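Local structure of 4-aminobutyrate transaminase (Acinetobacter baumannii, 6WOP) at residues V359-A364 with K368-Y373; L379-C384 with D409-G414. The protein is a pyridoxal-phosphate-dependent aminotransferase, catalysing transfer of the amino group of 4-aminobutyrate to 2-oxoglutarate. One frame throughout, in Å; residues are numbered along the deposited sequence.

In the fold
Both contacts lie in the C-terminal part of the chain, about 8 Å apart between centres and roughly 20 Å from the centre of the subunit. They follow one another in sequence: contact 1 joins the end of strand 356-361 to helix 364-376, and contact 2 then joins strand 379-384 to helix 401-416. The two strands belong to one mixed sheet, separated there by strand 390-393. The helices also meet, the ring of Y373 packing on G414, with CD1 of Y373 3.3 Å from CA of G414. Together they build part of the small C-terminal alpha/beta domain expected of a class-III, fold-type I aminotransferase.

Contact 1 (V359-A364 with K368-Y373); sequences VELETA and KVVQNY
K368 turns its CG back beside its own backbone N (chi1 -71°), and that torsion brings CG of K368 to 3.3 Å from O of A364. The helix backbone itself puts CB of K368 3.5 Å from O of A364. The backbone also makes the polar link: N of K368 donates to O of A364 at 2.9 Å with an N-H...O angle of 155°, the first-turn bond of helix 364-376, which starts right after the N-cap residue T363.

The end of strand 356-361 meets the helix through L361. L361 and V370 point toward each other, and CD2 of L361 reaches CG2 of V370 at 4.4 Å, a light touch. Both side chains are buried, sharing I391 of strand 390-393 and F415 of helix 401-416 as neighbours, so the pair belongs to the apolar layer between the sheet and helices 364-376 and 401-416.

Past CG, the lysine bends at chi2 and again at chi3, leading away from A364 and along the helix. NZ of K368 gives a hydrogen bond to OE1 of Q371 at 2.8 Å, with NZ lying in the plane of the Q371 side-chain carbonyl. NE2 of Q371 in turn donates to O of L381. With its oxygen accepting and its nitrogen donating, the amide has its flip settled, and the lysine's charge would probably polarise it, strengthening the N-H it offers to strand 379-384.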
ATOM      1  N   VAL A 359     -15.113  34.141   8.281  1.00 26.82           N
ATOM      2  CA  VAL A 359     -15.960  34.784   7.279  1.00 25.77           C
ATOM      3  C   VAL A 359     -15.527  34.299   5.891  1.00 26.03           C
ATOM      4  O   VAL A 359     -14.329  34.248   5.589  1.00 24.74           O
ATOM      5  CB  VAL A 359     -15.920  36.311   7.374  1.00 28.10           C
ATOM      6  CG1 VAL A 359     -14.542  36.863   7.015  1.00 30.76           C
ATOM      7  CG2 VAL A 359     -17.031  36.914   6.495  1.00 27.90           C
ATOM      8  N   GLU A 360     -16.481  33.864   5.082  1.00 30.91           N
ATOM      9  CA  GLU A 360     -16.165  33.404   3.728  1.00 28.05           C
ATOM     10  C   GLU A 360     -16.558  34.489   2.740  1.00 28.84           C
ATOM     11  O   GLU A 360     -17.637  35.107   2.854  1.00 30.00           O
ATOM     12  CB  GLU A 360     -16.879  32.102   3.346  1.00 27.21           C
ATOM     13  CG  GLU A 360     -16.487  31.608   1.928  1.00 27.58           C
ATOM     14  CD  GLU A 360     -16.796  30.143   1.749  1.00 29.74           C
ATOM     15  OE1 GLU A 360     -16.891  29.641   0.601  1.00 32.42           O
ATOM     16  OE2 GLU A 360     -16.996  29.507   2.787  1.00 30.16           O
ATOM     17  N   LEU A 361     -15.685  34.732   1.779  1.00 28.16           N
ATOM     18  CA  LEU A 361     -15.932  35.772   0.794  1.00 31.05           C
ATOM     19  C   LEU A 361     -16.162  35.118  -0.557  1.00 33.52           C
ATOM     20  O   LEU A 361     -15.884  33.933  -0.743  1.00 36.83           O
ATOM     21  CB  LEU A 361     -14.762  36.775   0.754  1.00 32.09           C
ATOM     22  CG  LEU A 361     -14.471  37.624   2.022  1.00 32.20           C
ATOM     23  CD1 LEU A 361     -13.691  36.905   3.056  1.00 33.18           C
ATOM     24  CD2 LEU A 361     -13.661  38.839   1.664  1.00 34.27           C
ATOM     25  N   GLU A 362     -16.682  35.899  -1.493  1.00 32.69           N
ATOM     26  CA  GLU A 362     -16.947  35.317  -2.808  1.00 37.29           C
ATOM     27  C   GLU A 362     -15.680  34.771  -3.448  1.00 38.68           C
ATOM     28  O   GLU A 362     -15.685  33.687  -4.040  1.00 39.01           O
ATOM     29  CB  GLU A 362     -17.610  36.339  -3.719  1.00 40.03           C
ATOM     30  CG  GLU A 362     -19.027  35.965  -3.925  1.00 51.38           C
ATOM     31  CD  GLU A 362     -19.831  37.061  -4.508  1.00 62.08           C
ATOM     32  OE1 GLU A 362     -19.230  37.877  -5.261  1.00 66.49           O
ATOM     33  OE2 GLU A 362     -21.055  37.101  -4.213  1.00 64.40           O
ATOM     34  N   THR A 363     -14.551  35.403  -3.209  1.00 37.40           N
ATOM     35  CA  THR A 363     -13.358  35.245  -4.008  1.00 39.13           C
ATOM     36  C   THR A 363     -12.113  35.301  -3.134  1.00 36.36           C
ATOM     37  O   THR A 363     -12.081  36.045  -2.149  1.00 35.52           O
ATOM     38  CB  THR A 363     -13.398  36.380  -5.015  1.00 45.07           C
ATOM     39  OG1 THR A 363     -14.252  36.010  -6.104  1.00 49.97           O
ATOM     40  CG2 THR A 363     -12.093  36.778  -5.444  1.00 47.27           C
ATOM     41  N   ALA A 364     -11.076  34.532  -3.494  1.00 33.72           N
ATOM     42  CA  ALA A 364      -9.823  34.653  -2.737  1.00 32.91           C
ATOM     43  C   ALA A 364      -9.126  35.975  -3.007  1.00 33.67           C
ATOM     44  O   ALA A 364      -8.381  36.464  -2.152  1.00 34.57           O
ATOM     45  CB  ALA A 364      -8.865  33.521  -3.072  1.00 36.06           C
ATOM     46  N   LYS A 368      -7.717  38.275  -0.048  1.00 32.27           N
ATOM     47  CA  LYS A 368      -6.362  38.816  -0.014  1.00 34.06           C
ATOM     48  C   LYS A 368      -6.380  40.337   0.075  1.00 35.22           C
ATOM     49  O   LYS A 368      -5.499  40.926   0.716  1.00 37.42           O
ATOM     50  CB  LYS A 368      -5.563  38.394  -1.252  1.00 37.37           C
ATOM     51  CG  LYS A 368      -5.176  36.954  -1.325  1.00 43.60           C
ATOM     52  CD  LYS A 368      -4.757  36.463   0.004  1.00 47.85           C
ATOM     53  CE  LYS A 368      -3.301  35.981  -0.041  1.00 52.28           C
ATOM     54  NZ  LYS A 368      -2.898  35.051   1.091  1.00 50.33           N
ATOM     55  N   VAL A 369      -7.368  40.994  -0.523  1.00 33.75           N
ATOM     56  CA  VAL A 369      -7.413  42.458  -0.424  1.00 36.04           C
ATOM     57  C   VAL A 369      -7.573  42.873   1.041  1.00 34.34           C
ATOM     58  O   VAL A 369      -6.866  43.746   1.534  1.00 34.47           O
ATOM     59  CB  VAL A 369      -8.527  43.037  -1.325  1.00 36.88           C
ATOM     60  CG1 VAL A 369      -8.852  44.474  -0.925  1.00 37.64           C
ATOM     61  CG2 VAL A 369      -8.113  42.971  -2.825  1.00 37.94           C
ATOM     62  N   VAL A 370      -8.467  42.207   1.764  1.00 34.56           N
ATOM     63  CA  VAL A 370      -8.710  42.518   3.170  1.00 33.43           C
ATOM     64  C   VAL A 370      -7.484  42.152   4.009  1.00 34.18           C
ATOM     65  O   VAL A 370      -7.028  42.932   4.861  1.00 33.61           O
ATOM     66  CB  VAL A 370      -9.977  41.770   3.655  1.00 30.61           C
ATOM     67  CG1 VAL A 370     -10.118  41.830   5.216  1.00 29.77           C
ATOM     68  CG2 VAL A 370     -11.235  42.289   2.923  1.00 32.90           C
ATOM     69  N   GLN A 371      -6.965  40.937   3.800  1.00 28.05           N
ATOM     70  CA  GLN A 371      -5.791  40.484   4.519  1.00 30.06           C
ATOM     71  C   GLN A 371      -4.636  41.452   4.329  1.00 29.72           C
ATOM     72  O   GLN A 371      -3.917  41.750   5.297  1.00 30.45           O
ATOM     73  CB  GLN A 371      -5.398  39.078   4.048  1.00 29.64           C
ATOM     74  CG  GLN A 371      -4.160  38.536   4.754  1.00 29.98           C
ATOM     75  CD  GLN A 371      -3.761  37.144   4.287  1.00 30.87           C
ATOM     76  OE1 GLN A 371      -3.577  36.881   3.076  1.00 32.19           O
ATOM     77  NE2 GLN A 371      -3.625  36.253   5.228  1.00 24.31           N
ATOM     78  N   ASN A 372      -4.411  41.916   3.088  1.00 29.96           N
ATOM     79  CA  ASN A 372      -3.242  42.769   2.921  1.00 38.71           C
ATOM     80  C   ASN A 372      -3.504  44.187   3.425  1.00 39.19           C
ATOM     81  O   ASN A 372      -2.606  44.816   4.009  1.00 36.88           O
ATOM     82  CB  ASN A 372      -2.776  42.794   1.459  1.00 43.33           C
ATOM     83  CG  ASN A 372      -2.488  41.385   0.935  1.00 48.02           C
ATOM     84  OD1 ASN A 372      -2.582  40.403   1.690  1.00 48.95           O
ATOM     85  ND2 ASN A 372      -2.132  41.278  -0.348  1.00 49.93           N
ATOM     86  N   TYR A 373      -4.730  44.710   3.310  1.00 32.83           N
ATOM     87  CA  TYR A 373      -5.029  45.979   3.965  1.00 34.01           C
ATOM     88  C   TYR A 373      -4.759  45.881   5.456  1.00 35.02           C
ATOM     89  O   TYR A 373      -4.193  46.804   6.059  1.00 36.30           O
ATOM     90  CB  TYR A 373      -6.473  46.366   3.763  1.00 34.40           C
ATOM     91  CG  TYR A 373      -6.798  47.638   4.500  1.00 35.99           C
ATOM     92  CD1 TYR A 373      -7.210  47.617   5.826  1.00 36.33           C
ATOM     93  CD2 TYR A 373      -6.683  48.869   3.872  1.00 38.90           C
ATOM     94  CE1 TYR A 373      -7.493  48.768   6.499  1.00 36.81           C
ATOM     95  CE2 TYR A 373      -6.945  50.020   4.544  1.00 39.59           C
ATOM     96  CZ  TYR A 373      -7.376  49.956   5.850  1.00 42.14           C
ATOM     97  OH  TYR A 373      -7.665  51.097   6.535  1.00 46.20           O
TER

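Contact 2 (L379-C384 with D409-G414)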
ATOM      1  N   LEU A 379      -2.557  44.671  11.536  1.00 26.74           N
ATOM      2  CA  LEU A 379      -3.474  43.597  11.907  1.00 25.65           C
ATOM      3  C   LEU A 379      -3.098  42.332  11.131  1.00 23.82           C
ATOM      4  O   LEU A 379      -3.087  42.331   9.909  1.00 23.08           O
ATOM      5  CB  LEU A 379      -4.944  44.011  11.648  1.00 25.30           C
ATOM      6  CG  LEU A 379      -5.909  42.864  11.973  1.00 23.89           C
ATOM      7  CD1 LEU A 379      -5.908  42.457  13.546  1.00 23.79           C
ATOM      8  CD2 LEU A 379      -7.299  43.172  11.405  1.00 24.64           C
ATOM      9  N   LEU A 380      -2.757  41.257  11.840  1.00 24.58           N
ATOM     10  CA  LEU A 380      -2.305  40.017  11.227  1.00 21.84           C
ATOM     11  C   LEU A 380      -3.488  39.078  11.106  1.00 21.84           C
ATOM     12  O   LEU A 380      -3.991  38.604  12.131  1.00 20.73           O
ATOM     13  CB  LEU A 380      -1.211  39.379  12.096  1.00 21.07           C
ATOM     14  CG  LEU A 380      -0.714  37.966  11.707  1.00 21.16           C
ATOM     15  CD1 LEU A 380      -0.165  37.962  10.289  1.00 21.38           C
ATOM     16  CD2 LEU A 380       0.381  37.483  12.656  1.00 18.53           C
ATOM     17  N   LEU A 381      -3.866  38.734   9.858  1.00 19.86           N
ATOM     18  CA  LEU A 381      -5.018  37.891   9.539  1.00 20.19           C
ATOM     19  C   LEU A 381      -4.597  36.653   8.769  1.00 20.82           C
ATOM     20  O   LEU A 381      -3.741  36.745   7.883  1.00 25.55           O
ATOM     21  CB  LEU A 381      -6.044  38.655   8.643  1.00 21.46           C
ATOM     22  CG  LEU A 381      -6.789  39.846   9.273  1.00 28.09           C
ATOM     23  CD1 LEU A 381      -7.760  40.567   8.266  1.00 27.52           C
ATOM     24  CD2 LEU A 381      -7.527  39.304  10.498  1.00 33.23           C
ATOM     25  N   LEU A 382      -5.242  35.512   9.067  1.00 19.52           N
ATOM     26  CA  LEU A 382      -5.038  34.277   8.306  1.00 20.28           C
ATOM     27  C   LEU A 382      -6.210  33.942   7.386  1.00 23.16           C
ATOM     28  O   LEU A 382      -7.374  34.162   7.742  1.00 23.22           O
ATOM     29  CB  LEU A 382      -4.842  33.095   9.238  1.00 20.13           C
ATOM     30  CG  LEU A 382      -3.739  33.214  10.304  1.00 21.81           C
ATOM     31  CD1 LEU A 382      -3.888  32.024  11.224  1.00 24.49           C
ATOM     32  CD2 LEU A 382      -2.361  33.253   9.644  1.00 23.04           C
ATOM     33  N   THR A 383      -5.897  33.307   6.248  1.00 21.50           N
ATOM     34  CA  THR A 383      -6.926  32.735   5.373  1.00 26.38           C
ATOM     35  C   THR A 383      -6.936  31.204   5.441  1.00 27.53           C
ATOM     36  O   THR A 383      -6.093  30.562   6.071  1.00 31.16           O
ATOM     37  CB  THR A 383      -6.753  33.178   3.919  1.00 31.03           C
ATOM     38  OG1 THR A 383      -5.468  32.757   3.432  1.00 29.63           O
ATOM     39  CG2 THR A 383      -6.939  34.718   3.786  1.00 31.51           C
ATOM     40  N   CYS A 384      -7.935  30.600   4.816  1.00 24.57           N
ATOM     41  CA  CYS A 384      -8.120  29.167   4.903  1.00 27.21           C
ATOM     42  C   CYS A 384      -9.004  28.791   3.743  1.00 27.61           C
ATOM     43  O   CYS A 384      -9.256  29.618   2.855  1.00 29.11           O
ATOM     44  CB  CYS A 384      -8.785  28.743   6.209  1.00 30.40           C
ATOM     45  SG  CYS A 384     -10.152  29.821   6.796  1.00 45.48           S
ATOM     46  N   ASP A 409     -12.124  47.221  14.004  1.00 31.14           N
ATOM     47  CA  ASP A 409     -12.228  48.441  13.212  1.00 33.02           C
ATOM     48  C   ASP A 409     -11.316  48.384  11.979  1.00 32.70           C
ATOM     49  O   ASP A 409     -11.696  48.844  10.900  1.00 33.10           O
ATOM     50  CB  ASP A 409     -11.908  49.656  14.082  1.00 36.49           C
ATOM     51  CG  ASP A 409     -12.976  49.921  15.174  1.00 45.34           C
ATOM     52  OD1 ASP A 409     -14.100  49.359  15.096  1.00 48.33           O
ATOM     53  OD2 ASP A 409     -12.670  50.715  16.120  1.00 48.98           O
ATOM     54  N   ILE A 410     -10.093  47.877  12.123  1.00 29.54           N
ATOM     55  CA  ILE A 410      -9.235  47.746  10.951  1.00 31.84           C
ATOM     56  C   ILE A 410      -9.854  46.765   9.953  1.00 29.65           C
ATOM     57  O   ILE A 410      -9.823  46.997   8.734  1.00 30.56           O
ATOM     58  CB  ILE A 410      -7.822  47.296  11.376  1.00 32.22           C
ATOM     59  CG1 ILE A 410      -7.151  48.377  12.265  1.00 30.85           C
ATOM     60  CG2 ILE A 410      -6.959  46.989  10.161  1.00 35.60           C
ATOM     61  CD1 ILE A 410      -6.096  47.764  13.233  1.00 30.56           C
ATOM     62  N   LEU A 411     -10.392  45.647  10.460  1.00 28.05           N
ATOM     63  CA  LEU A 411     -11.047  44.660   9.598  1.00 27.92           C
ATOM     64  C   LEU A 411     -12.143  45.322   8.785  1.00 32.61           C
ATOM     65  O   LEU A 411     -12.222  45.157   7.556  1.00 31.74           O
ATOM     66  CB  LEU A 411     -11.624  43.524  10.460  1.00 28.38           C
ATOM     67  CG  LEU A 411     -12.446  42.415   9.762  1.00 29.68           C
ATOM     68  CD1 LEU A 411     -11.518  41.417   9.059  1.00 31.15           C
ATOM     69  CD2 LEU A 411     -13.266  41.662  10.764  1.00 25.84           C
ATOM     70  N   LYS A 412     -12.993  46.118   9.459  1.00 32.30           N
ATOM     71  CA  LYS A 412     -14.070  46.801   8.742  1.00 36.98           C
ATOM     72  C   LYS A 412     -13.532  47.768   7.691  1.00 37.65           C
ATOM     73  O   LYS A 412     -14.103  47.895   6.596  1.00 37.12           O
ATOM     74  CB  LYS A 412     -14.968  47.544   9.735  1.00 40.84           C
ATOM     75  CG  LYS A 412     -15.540  46.673  10.819  1.00 43.00           C
ATOM     76  CD  LYS A 412     -17.025  46.986  11.092  1.00 48.21           C
ATOM     77  CE  LYS A 412     -17.226  48.316  11.721  1.00 53.39           C
ATOM     78  NZ  LYS A 412     -18.475  48.992  11.204  1.00 59.46           N
ATOM     79  N   GLN A 413     -12.456  48.488   8.002  1.00 35.81           N
ATOM     80  CA  GLN A 413     -11.891  49.390   7.005  1.00 39.60           C
ATOM     81  C   GLN A 413     -11.374  48.600   5.815  1.00 38.14           C
ATOM     82  O   GLN A 413     -11.529  49.022   4.659  1.00 37.27           O
ATOM     83  CB  GLN A 413     -10.773  50.239   7.614  1.00 41.04           C
ATOM     84  CG  GLN A 413     -11.251  51.235   8.654  1.00 47.88           C
ATOM     85  CD  GLN A 413     -10.148  51.606   9.669  1.00 53.77           C
ATOM     86  OE1 GLN A 413      -8.988  51.152   9.567  1.00 54.17           O
ATOM     87  NE2 GLN A 413     -10.520  52.391  10.676  1.00 56.57           N
ATOM     88  N   GLY A 414     -10.776  47.430   6.073  1.00 34.53           N
ATOM     89  CA  GLY A 414     -10.290  46.623   4.970  1.00 34.36           C
ATOM     90  C   GLY A 414     -11.399  46.200   4.035  1.00 36.19           C
ATOM     91  O   GLY A 414     -11.267  46.302   2.814  1.00 36.65           O
TER
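L379 is the side chain to follow, because it bridges from the start of its strand to I410 and L411 on helix 401-416. Its CB already makes contact, lying 3.9 Å from CG2 of I410. CG, swung anti to the backbone N (chi1 177°), serves as the fork that sends CD2 on toward the helix backbone. At the tip, CD2 of L379 lies 4.1 Å from N of L411. The same CD2 of L379 is 4.0 Å from CG2 of I410. One methyl thus rests over the junction of two successive helix residues, while the side chains of L379 and I410 run past each other in opposite directions. The branch methyl of I410 makes the nearest approach, with CB behind it.

Two residues along, L381 reaches the same helix by its end: its CD1 meets CD1 of L411 at 3.9 Å, the two leucines crossing at about a right angle. No hydrogen bond joins these segments; the side-chain contacts are all between apolar, buried groups, with one methyl also lying near a backbone N.

L379 and L381 both also touch A374 of helix 364-376. F393 of strand 390-393 lies against L381 and L411, and L411 continues onto L336 and I339 of helix 321-342. Within the sheet, strand 379-384 runs between strands 43-46 and 390-393. L380 and L382 face away from helix 401-416, packing on T82 and V81 of the second subunit as well as on their own chain, so the strand lies beside the subunit interface.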